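Ethanolamine kinase Pv091845 (Plasmodium vivax, PDB 2QG7) probably catalyses the ATP-dependent phosphorylation of ethanolamine, the first step in making phosphatidylethanolamine from ethanolamine. Local coordinates at residues E63-K68 with V94-G99; N79-E84 with Y88-Y93; K169-V172 with R178-E181; N217-L222 with S355-R360. All coordinates share one frame; numbering follows the deposited sequence.

Overall arrangement
Interactions 1 and 2 share helix 84-98: interaction 2 lies at its start, where the loop from helix 65-75 leads in, and interaction 1 at its end, with centres 14 Å apart. Interaction 3 is a hairpin of the five-stranded antiparallel sheet typical of the N-terminal lobe of kinase-like folds. It touches interaction 1, V94 and Y98 packing on I179, whereas interaction 2 stays about 7 Å away by nearest atoms. Interaction 4 lies in the C-terminal lobe, about 10 Å from interaction 3 by nearest atoms. Its strand 356-359 pairs with strand 290-293, which in this family leads into the phosphotransfer loop; interactions 2 and 4 lie on opposite sides of the chain's centre, 35 Å apart by centres.

Interaction 1: residues E63-K68 with V94-G99; sequences EDRSEK and VMLHYG
R65 and S66, at the start of helix 65-75, meet the last turn of helix 84-98 through one side chain, L96. Along the second segment V94 comes first and packs on L73, further down helix 65-75. L96 follows and points at the other helix. Its CG is anti to the backbone N (chi1 178°), which carries both methyl groups out to R65. The two side chains meet aslant. CD2 lies 3.9 Å from R65 NE, beneath one face of the guanidinium and toward its rim, and equally 3.9 Å from the carbonyl atom R65 O. CD1 takes the outer end, 3.6 Å from R65 NH2, and comes within 4.1 Å of S66 OG. The arginine folds over the leucine because its chain bends at chi3 (58°); a weak hydrogen bond from NH2 to N106 O gives the charged end a polar partner. A wider, pi-type turn spans 94-98, G99 N bonding to V94 O at 3.0 Å. In the first segment D64 is the N-cap residue of helix 65-75, OD2 receiving E67 N in a weak bond of 3.4 Å. No hydrogen bond spans the two segments, and the contact lies at the surface. It is a packing of two helices consecutive in the chain, a capped helix start resting on the last turn of the next helix.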
# COMPACT_ATOMS: atom_id res chain seq x y z
N GLU D 63 -4.74 -9.62 52.80
CA GLU D 63 -4.14 -10.61 51.93
C GLU D 63 -2.62 -10.43 51.87
O GLU D 63 -2.12 -9.30 52.01
CB GLU D 63 -4.74 -10.54 50.53
CG GLU D 63 -6.27 -10.60 50.52
CD GLU D 63 -6.81 -10.77 49.10
OE1 GLU D 63 -7.77 -11.57 48.96
OE2 GLU D 63 -6.30 -10.11 48.13
N ASP D 64 -1.88 -11.54 51.69
CA ASP D 64 -0.42 -11.45 51.56
C ASP D 64 -0.08 -10.93 50.17
O ASP D 64 -0.37 -11.59 49.16
CB ASP D 64 0.25 -12.81 51.83
CG ASP D 64 1.80 -12.72 51.82
OD1 ASP D 64 2.36 -11.72 52.32
OD2 ASP D 64 2.46 -13.67 51.32
N ARG D 65 0.51 -9.72 50.13
CA ARG D 65 0.74 -9.02 48.87
C ARG D 65 1.62 -9.81 47.89
O ARG D 65 1.35 -9.83 46.68
CB ARG D 65 1.29 -7.62 49.10
CG ARG D 65 1.32 -6.79 47.82
CD ARG D 65 1.96 -5.41 48.01
NE ARG D 65 3.35 -5.48 48.51
CZ ARG D 65 4.26 -4.52 48.26
NH1 ARG D 65 3.93 -3.39 47.48
NH2 ARG D 65 5.51 -4.67 48.77
N SER D 66 2.66 -10.48 48.41
CA SER D 66 3.61 -11.27 47.61
C SER D 66 3.03 -12.58 47.13
O SER D 66 3.28 -12.99 46.01
CB SER D 66 4.90 -11.54 48.39
OG SER D 66 5.53 -10.33 48.78
N GLU D 67 2.28 -13.25 48.00
CA GLU D 67 1.56 -14.46 47.64
C GLU D 67 0.46 -14.18 46.62
O GLU D 67 0.23 -15.00 45.71
CB GLU D 67 0.96 -15.09 48.90
CG GLU D 67 0.03 -16.26 48.65
CD GLU D 67 0.79 -17.55 48.43
OE1 GLU D 67 1.46 -17.70 47.37
OE2 GLU D 67 0.72 -18.41 49.34
N LYS D 68 -0.20 -13.03 46.76
CA LYS D 68 -1.28 -12.61 45.84
C LYS D 68 -0.79 -12.09 44.50
O LYS D 68 -1.46 -12.30 43.48
CB LYS D 68 -2.21 -11.57 46.48
CG LYS D 68 -3.20 -12.14 47.49
CD LYS D 68 -4.22 -13.04 46.84
CE LYS D 68 -4.96 -13.87 47.89
NZ LYS D 68 -6.27 -14.37 47.25
N VAL D 94 5.33 -7.82 38.61
CA VAL D 94 6.49 -8.38 37.92
C VAL D 94 7.72 -8.09 38.74
O VAL D 94 8.50 -9.01 39.05
CB VAL D 94 6.62 -7.88 36.44
CG1 VAL D 94 7.95 -8.28 35.83
CG2 VAL D 94 5.47 -8.43 35.56
N MET D 95 7.87 -6.84 39.15
CA MET D 95 9.01 -6.42 39.97
C MET D 95 9.00 -6.99 41.39
O MET D 95 10.05 -7.15 42.03
CB MET D 95 9.10 -4.88 40.01
CG MET D 95 9.47 -4.20 38.65
SD MET D 95 10.85 -4.94 37.70
CE MET D 95 12.30 -4.81 38.84
N LEU D 96 7.81 -7.26 41.91
CA LEU D 96 7.69 -7.74 43.27
C LEU D 96 8.03 -9.23 43.39
O LEU D 96 8.68 -9.65 44.36
CB LEU D 96 6.28 -7.44 43.83
CG LEU D 96 5.86 -7.87 45.25
CD1 LEU D 96 6.65 -7.16 46.37
CD2 LEU D 96 4.37 -7.66 45.40
N HIS D 97 7.58 -10.02 42.42
CA HIS D 97 7.75 -11.47 42.43
C HIS D 97 8.96 -11.88 41.60
O HIS D 97 9.93 -12.45 42.12
CB HIS D 97 6.47 -12.17 41.94
CG HIS D 97 6.58 -13.67 41.87
ND1 HIS D 97 6.21 -14.39 40.75
CD2 HIS D 97 7.04 -14.57 42.77
CE1 HIS D 97 6.43 -15.68 40.97
NE2 HIS D 97 6.93 -15.82 42.19
N TYR D 98 8.91 -11.59 40.30
CA TYR D 98 9.95 -12.02 39.36
C TYR D 98 11.30 -11.30 39.59
O TYR D 98 12.36 -11.94 39.63
CB TYR D 98 9.46 -11.87 37.91
CG TYR D 98 8.40 -12.87 37.52
CD1 TYR D 98 7.19 -12.45 36.94
CD2 TYR D 98 8.60 -14.26 37.71
CE1 TYR D 98 6.20 -13.38 36.57
CE2 TYR D 98 7.61 -15.20 37.34
CZ TYR D 98 6.41 -14.75 36.77
OH TYR D 98 5.43 -15.67 36.40
N GLY D 99 11.22 -9.98 39.75
CA GLY D 99 12.37 -9.13 39.97
C GLY D 99 12.58 -8.79 41.43
O GLY D 99 12.86 -7.64 41.77

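Interaction 2: residues N79-E84 with Y88-Y93; sequences NVFENE and YIYCKY
At a loop-to-helix junction, where the chain arriving from helix 65-75 enters the N-capped start of helix 84-98, F81 and E84 meet Y90 and Y88 of the new helix. E84 O accepts Y88 N at 3.2 Å with a nearly straight N-H...O angle of 166°, the ordinary i to i+4 bond of the first turns. The same oxygen also lies over one face of the Y88 ring, 3.1 Å above its plane and off centre. E84 and Y88 run side by side in the same direction. E84 CG passes 3.4 Å from Y88 CZ, and the extended chain beyond it carries OE1 to Y88 OH at 2.7 Å, a weak bond donated by the hydroxyl. The carboxylate is turned steeply against the ring. Y88 OH in turn accepts I115 N, which ties the pair to the edge strand 112-116. Two residues further along, Y90 turns its CB toward the loop, and chi1 -164° lays the ring alongside F81 and N79 with the hydroxyl beyond them. F81 CE2 presses to 3.4 Å from Y90 CB, and the two rings sit obliquely, centroids 5.2 Å apart and planes 54° apart. N79 OD1 approaches Y90 CE2 at 4.0 Å, while its ND2 donates to Y141 O and N176 O. The buried Y90 hydroxyl is hydrogen-bonded to L73 O and N176 OD1. N83 supplies the N-cap, its OD1 accepting T86 N. Together these make a side-chain-capped helix start, with the preceding loop packed against a tyrosine of the second turn.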
# COMPACT_ATOMS: atom_id res chain seq x y z
N ASN D 79 -1.35 -10.45 28.58
CA ASN D 79 -0.69 -9.16 28.36
C ASN D 79 -1.54 -8.13 27.61
O ASN D 79 -1.02 -7.12 27.12
CB ASN D 79 0.70 -9.32 27.72
CG ASN D 79 1.66 -10.12 28.60
OD1 ASN D 79 1.66 -10.01 29.84
ND2 ASN D 79 2.49 -10.94 27.96
N VAL D 80 -2.85 -8.39 27.52
CA VAL D 80 -3.78 -7.37 27.02
C VAL D 80 -4.42 -6.70 28.23
O VAL D 80 -4.99 -7.37 29.10
CB VAL D 80 -4.84 -7.92 26.05
CG1 VAL D 80 -5.66 -6.77 25.44
CG2 VAL D 80 -4.18 -8.74 24.95
N PHE D 81 -4.28 -5.37 28.29
CA PHE D 81 -4.61 -4.58 29.48
C PHE D 81 -5.73 -3.57 29.20
O PHE D 81 -5.87 -3.09 28.08
CB PHE D 81 -3.36 -3.88 30.04
CG PHE D 81 -2.33 -4.85 30.58
CD1 PHE D 81 -1.20 -5.17 29.83
CD2 PHE D 81 -2.51 -5.45 31.81
CE1 PHE D 81 -0.25 -6.07 30.31
CE2 PHE D 81 -1.57 -6.35 32.30
CZ PHE D 81 -0.44 -6.67 31.55
N GLU D 82 -6.54 -3.28 30.22
CA GLU D 82 -7.66 -2.35 30.09
C GLU D 82 -7.18 -0.90 29.81
O GLU D 82 -7.73 -0.20 28.95
CB GLU D 82 -8.55 -2.44 31.35
CG GLU D 82 -9.20 -1.13 31.79
CD GLU D 82 -9.89 -1.26 33.14
OE1 GLU D 82 -9.32 -0.82 34.18
OE2 GLU D 82 -11.00 -1.83 33.16
N ASN D 83 -6.14 -0.49 30.54
CA ASN D 83 -5.53 0.83 30.39
C ASN D 83 -4.07 0.80 30.79
O ASN D 83 -3.53 -0.26 31.14
CB ASN D 83 -6.30 1.90 31.18
CG ASN D 83 -6.58 1.49 32.63
OD1 ASN D 83 -5.66 1.10 33.38
ND2 ASN D 83 -7.85 1.59 33.03
N GLU D 84 -3.43 1.97 30.74
CA GLU D 84 -2.03 2.16 31.14
C GLU D 84 -1.79 1.93 32.63
O GLU D 84 -0.71 1.52 33.02
CB GLU D 84 -1.59 3.57 30.76
CG GLU D 84 -0.09 3.72 30.51
CD GLU D 84 0.25 4.99 29.69
OE1 GLU D 84 1.10 5.81 30.15
OE2 GLU D 84 -0.32 5.16 28.57
N TYR D 88 0.81 -0.89 34.50
CA TYR D 88 1.76 -0.51 35.53
C TYR D 88 1.57 -1.27 36.83
O TYR D 88 2.55 -1.52 37.54
CB TYR D 88 1.70 1.00 35.80
CG TYR D 88 2.04 1.88 34.61
CD1 TYR D 88 1.59 3.19 34.54
CD2 TYR D 88 2.83 1.41 33.56
CE1 TYR D 88 1.92 4.02 33.44
CE2 TYR D 88 3.16 2.23 32.45
CZ TYR D 88 2.69 3.52 32.41
OH TYR D 88 3.01 4.30 31.32
N ILE D 89 0.33 -1.60 37.18
CA ILE D 89 0.06 -2.44 38.36
C ILE D 89 0.59 -3.86 38.11
O ILE D 89 1.22 -4.47 39.00
CB ILE D 89 -1.46 -2.49 38.70
CG1 ILE D 89 -1.98 -1.11 39.10
CG2 ILE D 89 -1.76 -3.52 39.78
CD1 ILE D 89 -3.50 -0.95 38.95
N TYR D 90 0.35 -4.39 36.90
CA TYR D 90 0.88 -5.69 36.49
C TYR D 90 2.41 -5.67 36.58
O TYR D 90 3.03 -6.63 37.03
CB TYR D 90 0.40 -6.09 35.08
CG TYR D 90 0.62 -7.59 34.78
CD1 TYR D 90 -0.24 -8.56 35.31
CD2 TYR D 90 1.72 -8.02 34.02
CE1 TYR D 90 -0.04 -9.92 35.07
CE2 TYR D 90 1.93 -9.38 33.77
CZ TYR D 90 1.05 -10.32 34.30
OH TYR D 90 1.26 -11.67 34.05
N CYS D 91 2.98 -4.55 36.16
CA CYS D 91 4.41 -4.29 36.22
C CYS D 91 4.99 -4.22 37.62
O CYS D 91 6.12 -4.64 37.84
CB CYS D 91 4.77 -3.04 35.44
SG CYS D 91 4.68 -3.35 33.68
N LYS D 92 4.22 -3.67 38.56
CA LYS D 92 4.61 -3.65 39.97
C LYS D 92 4.75 -5.05 40.52
O LYS D 92 5.59 -5.29 41.38
CB LYS D 92 3.57 -2.93 40.83
CG LYS D 92 3.69 -1.43 40.88
CD LYS D 92 2.47 -0.82 41.57
CE LYS D 92 2.59 -0.91 43.08
NZ LYS D 92 1.48 -0.16 43.75
N TYR D 93 3.88 -5.96 40.07
CA TYR D 93 3.89 -7.36 40.52
C TYR D 93 5.01 -8.17 39.86
O TYR D 93 5.55 -9.10 40.48
CB TYR D 93 2.55 -8.05 40.24
CG TYR D 93 1.34 -7.40 40.85
CD1 TYR D 93 1.43 -6.64 42.03
CD2 TYR D 93 0.08 -7.57 40.27
CE1 TYR D 93 0.31 -6.04 42.60
CE2 TYR D 93 -1.06 -6.97 40.83
CZ TYR D 93 -0.93 -6.21 41.99
OH TYR D 93 -2.05 -5.63 42.56

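Interaction 3: residues K169-V172 with R178-E181; sequences KIYV and RIEE
R178 holds its CG between the backbone N and the carbonyl carbon (chi1 72°) and bends at chi3 (81°), which folds its chain over I170. The bend sets I170 CD1 against one face of the guanidinium, 3.6 Å from its plane and toward the rim, and I170 CG2 comes to 3.5 Å from R178 CD. At the guanidinium edge E180 OE1 lies nearly in plane, in a salt bridge of 3.0 Å with R178 NH2, which, with E154 at NH1, limits rotation of the flat group. Y171 slants across E181, its OH 3.5 Å from E181 CG. The backbones form an antiparallel ladder with a classic beta bulge. E181 N meets K169 O head-on at 2.8 Å beside the non-hydrogen-bonded pair I170 and E180. Next, Y171 and V172 share one partner: I179 O accepts Y171 N in a bent bond (138°), and V172 N at 3.2 Å, in the carbonyl plane on a lone pair. I179 N returns a bond to V172 O at 3.0 Å, so that V172 and I179 form a hydrogen-bonded pair with side chains on the face away from I170 and E180. The extra residue accounts for the register shift. Strand 170-174 is outermost in the five-stranded sheet; strand 177-181 lies between it and 136-141, E180 OE2 forming a salt bridge with R139. R178 also forms a salt bridge with E154 of helix 151-163, while V172 and I179 lie against Y98 of helix 84-98, with V94 also on I179.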
# COMPACT_ATOMS: atom_id res chain seq x y z
N LYS D 169 21.92 -7.69 29.13
CA LYS D 169 21.61 -8.81 30.05
C LYS D 169 20.13 -8.94 30.30
O LYS D 169 19.44 -7.96 30.56
CB LYS D 169 22.35 -8.67 31.39
CG LYS D 169 21.98 -9.74 32.40
CD LYS D 169 23.15 -10.15 33.34
CE LYS D 169 23.62 -8.90 34.17
NZ LYS D 169 24.90 -9.18 34.92
N ILE D 170 19.64 -10.17 30.21
CA ILE D 170 18.29 -10.49 30.61
C ILE D 170 18.32 -11.13 31.99
O ILE D 170 18.95 -12.17 32.17
CB ILE D 170 17.60 -11.46 29.62
CG1 ILE D 170 17.50 -10.83 28.24
CG2 ILE D 170 16.20 -11.90 30.15
CD1 ILE D 170 17.21 -11.83 27.19
N TYR D 171 17.64 -10.51 32.96
CA TYR D 171 17.69 -10.94 34.36
C TYR D 171 16.78 -12.14 34.67
O TYR D 171 17.25 -13.15 35.24
CB TYR D 171 17.35 -9.76 35.25
CG TYR D 171 18.29 -8.58 35.12
CD1 TYR D 171 19.59 -8.64 35.63
CD2 TYR D 171 17.87 -7.39 34.52
CE1 TYR D 171 20.45 -7.55 35.52
CE2 TYR D 171 18.73 -6.29 34.41
CZ TYR D 171 20.02 -6.38 34.92
OH TYR D 171 20.90 -5.32 34.82
N VAL D 172 15.50 -12.05 34.28
CA VAL D 172 14.51 -13.10 34.57
C VAL D 172 13.64 -13.46 33.35
O VAL D 172 13.20 -12.58 32.62
CB VAL D 172 13.55 -12.70 35.76
CG1 VAL D 172 12.61 -13.85 36.10
CG2 VAL D 172 14.34 -12.26 36.99
N ARG D 178 9.71 -10.99 30.18
CA ARG D 178 11.02 -11.02 30.84
C ARG D 178 11.41 -9.68 31.46
O ARG D 178 10.83 -8.63 31.14
CB ARG D 178 12.12 -11.44 29.85
CG ARG D 178 12.45 -10.35 28.82
CD ARG D 178 13.66 -10.71 28.01
NE ARG D 178 13.32 -11.63 26.95
CZ ARG D 178 13.54 -11.40 25.65
NH1 ARG D 178 13.19 -12.33 24.77
NH2 ARG D 178 14.10 -10.26 25.24
N ILE D 179 12.43 -9.73 32.33
CA ILE D 179 13.03 -8.52 32.89
C ILE D 179 14.48 -8.41 32.40
O ILE D 179 15.31 -9.29 32.65
CB ILE D 179 13.00 -8.45 34.46
CG1 ILE D 179 11.60 -8.78 35.01
CG2 ILE D 179 13.43 -7.06 34.92
CD1 ILE D 179 11.56 -9.07 36.53
N GLU D 180 14.77 -7.31 31.73
CA GLU D 180 16.06 -7.15 31.08
C GLU D 180 16.66 -5.78 31.38
O GLU D 180 15.99 -4.88 31.88
CB GLU D 180 15.94 -7.41 29.55
CG GLU D 180 15.06 -6.42 28.81
CD GLU D 180 14.80 -6.77 27.34
OE1 GLU D 180 14.46 -7.92 27.01
OE2 GLU D 180 14.90 -5.86 26.49
N GLU D 181 17.95 -5.67 31.07
CA GLU D 181 18.77 -4.50 31.33
C GLU D 181 18.36 -3.38 30.42
O GLU D 181 18.25 -3.57 29.19
CB GLU D 181 20.24 -4.85 31.07
CG GLU D 181 21.25 -3.89 31.65
CD GLU D 181 22.71 -4.25 31.31
OE1 GLU D 181 23.43 -3.34 30.86
OE2 GLU D 181 23.13 -5.43 31.50

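Interaction 4: residues N217-L222 with S355-R360; sequences NLYKEL and SCPMER
The ring of Y219 comes to P357 with its hydroxyl end, and P357 CB approaches it obliquely, 3.4 Å from Y219 OH and 3.9 Å from CZ. The two side chains slide past each other in opposite directions, and CZ and OH are the atoms that reach the proline. The hydroxyl is not left to this apolar neighbour: it is hydrogen-bonded to P233 O, while I290 and L214 also touch the tyrosine. Y219 has an unusual first torsion, chi1 -133°, away from the staggered positions, which extends the ring across toward the strand. L222, three residues on along the same side of the helix, points at the proline from its own backbone and meets it aslant, CD1 lying 3.9 Å from P357 CG. The proline ring thus has Y219 at CB and L222 at CG, and all three residues are buried. P357 belongs to strand 356-359, which pairs antiparallel with 290-293; in the choline/ethanolamine kinase family the latter leads into the loop carrying the HxD phosphotransfer motif, and the former follows the IDFE segment comparable to the DFG region of protein kinases. Backbone bonds of C356 with C293 and of M358 with V291 join the strands, and M358 starts away from the helix. L222 also touches R153 and I157, linking helix 216-226 to helix 151-163.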
# COMPACT_ATOMS: atom_id res chain seq x y z
N ASN D 217 27.98 -28.06 19.35
CA ASN D 217 27.15 -28.33 20.52
C ASN D 217 25.97 -27.37 20.67
O ASN D 217 24.85 -27.80 20.98
CB ASN D 217 27.99 -28.36 21.79
CG ASN D 217 28.89 -29.58 21.87
OD1 ASN D 217 28.64 -30.59 21.20
ND2 ASN D 217 29.94 -29.49 22.68
N LEU D 218 26.24 -26.08 20.46
CA LEU D 218 25.17 -25.07 20.47
C LEU D 218 24.31 -25.16 19.21
O LEU D 218 23.13 -24.84 19.26
CB LEU D 218 25.71 -23.64 20.68
CG LEU D 218 26.78 -23.03 19.77
CD1 LEU D 218 26.18 -22.47 18.47
CD2 LEU D 218 27.48 -21.93 20.58
N TYR D 219 24.91 -25.62 18.12
CA TYR D 219 24.20 -25.80 16.87
C TYR D 219 23.18 -26.91 17.00
O TYR D 219 22.10 -26.83 16.41
CB TYR D 219 25.15 -26.12 15.73
CG TYR D 219 24.90 -25.30 14.50
CD1 TYR D 219 25.90 -24.49 13.98
CD2 TYR D 219 23.67 -25.32 13.85
CE1 TYR D 219 25.68 -23.72 12.86
CE2 TYR D 219 23.45 -24.56 12.73
CZ TYR D 219 24.46 -23.77 12.24
OH TYR D 219 24.27 -23.00 11.13
N LYS D 220 23.52 -27.95 17.76
CA LYS D 220 22.62 -29.08 18.01
C LYS D 220 21.47 -28.65 18.92
O LYS D 220 20.32 -29.06 18.73
CB LYS D 220 23.40 -30.26 18.63
CG LYS D 220 22.61 -31.58 18.80
CD LYS D 220 22.66 -32.47 17.54
CE LYS D 220 21.53 -33.54 17.55
NZ LYS D 220 20.17 -33.00 17.15
N GLU D 221 21.79 -27.80 19.91
CA GLU D 221 20.80 -27.26 20.85
C GLU D 221 19.73 -26.44 20.14
O GLU D 221 18.57 -26.43 20.55
CB GLU D 221 21.47 -26.38 21.91
CG GLU D 221 22.22 -27.12 22.98
CD GLU D 221 22.77 -26.19 24.06
OE1 GLU D 221 23.00 -24.98 23.77
OE2 GLU D 221 22.96 -26.68 25.19
N LEU D 222 20.14 -25.74 19.09
CA LEU D 222 19.25 -24.90 18.29
C LEU D 222 18.42 -25.73 17.31
O LEU D 222 17.24 -25.42 17.08
CB LEU D 222 20.05 -23.83 17.55
CG LEU D 222 20.89 -22.88 18.42
CD1 LEU D 222 21.80 -22.04 17.55
CD2 LEU D 222 20.00 -22.02 19.31
N SER D 355 16.44 -13.97 15.74
CA SER D 355 17.85 -14.37 15.59
C SER D 355 18.07 -15.85 15.58
O SER D 355 17.64 -16.58 16.48
CB SER D 355 18.70 -13.72 16.66
OG SER D 355 18.66 -12.32 16.47
N CYS D 356 18.74 -16.29 14.53
CA CYS D 356 19.10 -17.69 14.36
C CYS D 356 20.11 -17.78 13.25
O CYS D 356 20.45 -16.76 12.63
CB CYS D 356 17.88 -18.56 14.07
SG CYS D 356 16.89 -17.97 12.68
N PRO D 357 20.68 -18.97 13.06
CA PRO D 357 21.68 -19.16 12.00
C PRO D 357 21.08 -19.15 10.59
O PRO D 357 20.28 -19.98 10.26
CB PRO D 357 22.29 -20.52 12.36
CG PRO D 357 21.84 -20.81 13.80
CD PRO D 357 20.52 -20.17 13.91
N MET D 358 21.48 -18.18 9.78
CA MET D 358 21.02 -18.11 8.40
C MET D 358 22.19 -17.66 7.56
O MET D 358 23.20 -17.25 8.11
CB MET D 358 19.90 -17.05 8.28
CG MET D 358 18.59 -17.42 8.91
SD MET D 358 17.24 -16.28 8.54
CE MET D 358 15.93 -17.07 9.48
N GLU D 359 22.01 -17.67 6.24
CA GLU D 359 22.91 -17.05 5.29
C GLU D 359 23.13 -15.59 5.64
O GLU D 359 22.18 -14.86 5.89
CB GLU D 359 22.32 -17.15 3.89
CG GLU D 359 22.29 -18.57 3.29
CD GLU D 359 21.05 -19.38 3.64
OE1 GLU D 359 20.33 -19.03 4.62
OE2 GLU D 359 20.77 -20.38 2.91
N ARG D 360 24.38 -15.16 5.62
CA ARG D 360 24.76 -13.80 5.95
C ARG D 360 24.19 -12.83 4.96
O ARG D 360 24.01 -11.64 5.28
CB ARG D 360 26.29 -13.63 6.06
CG ARG D 360 27.10 -14.01 4.81
CD ARG D 360 28.42 -13.28 4.73
NE ARG D 360 29.12 -13.50 3.45
CZ ARG D 360 30.36 -13.07 3.13
NH1 ARG D 360 31.09 -12.38 4.00
NH2 ARG D 360 30.88 -13.33 1.91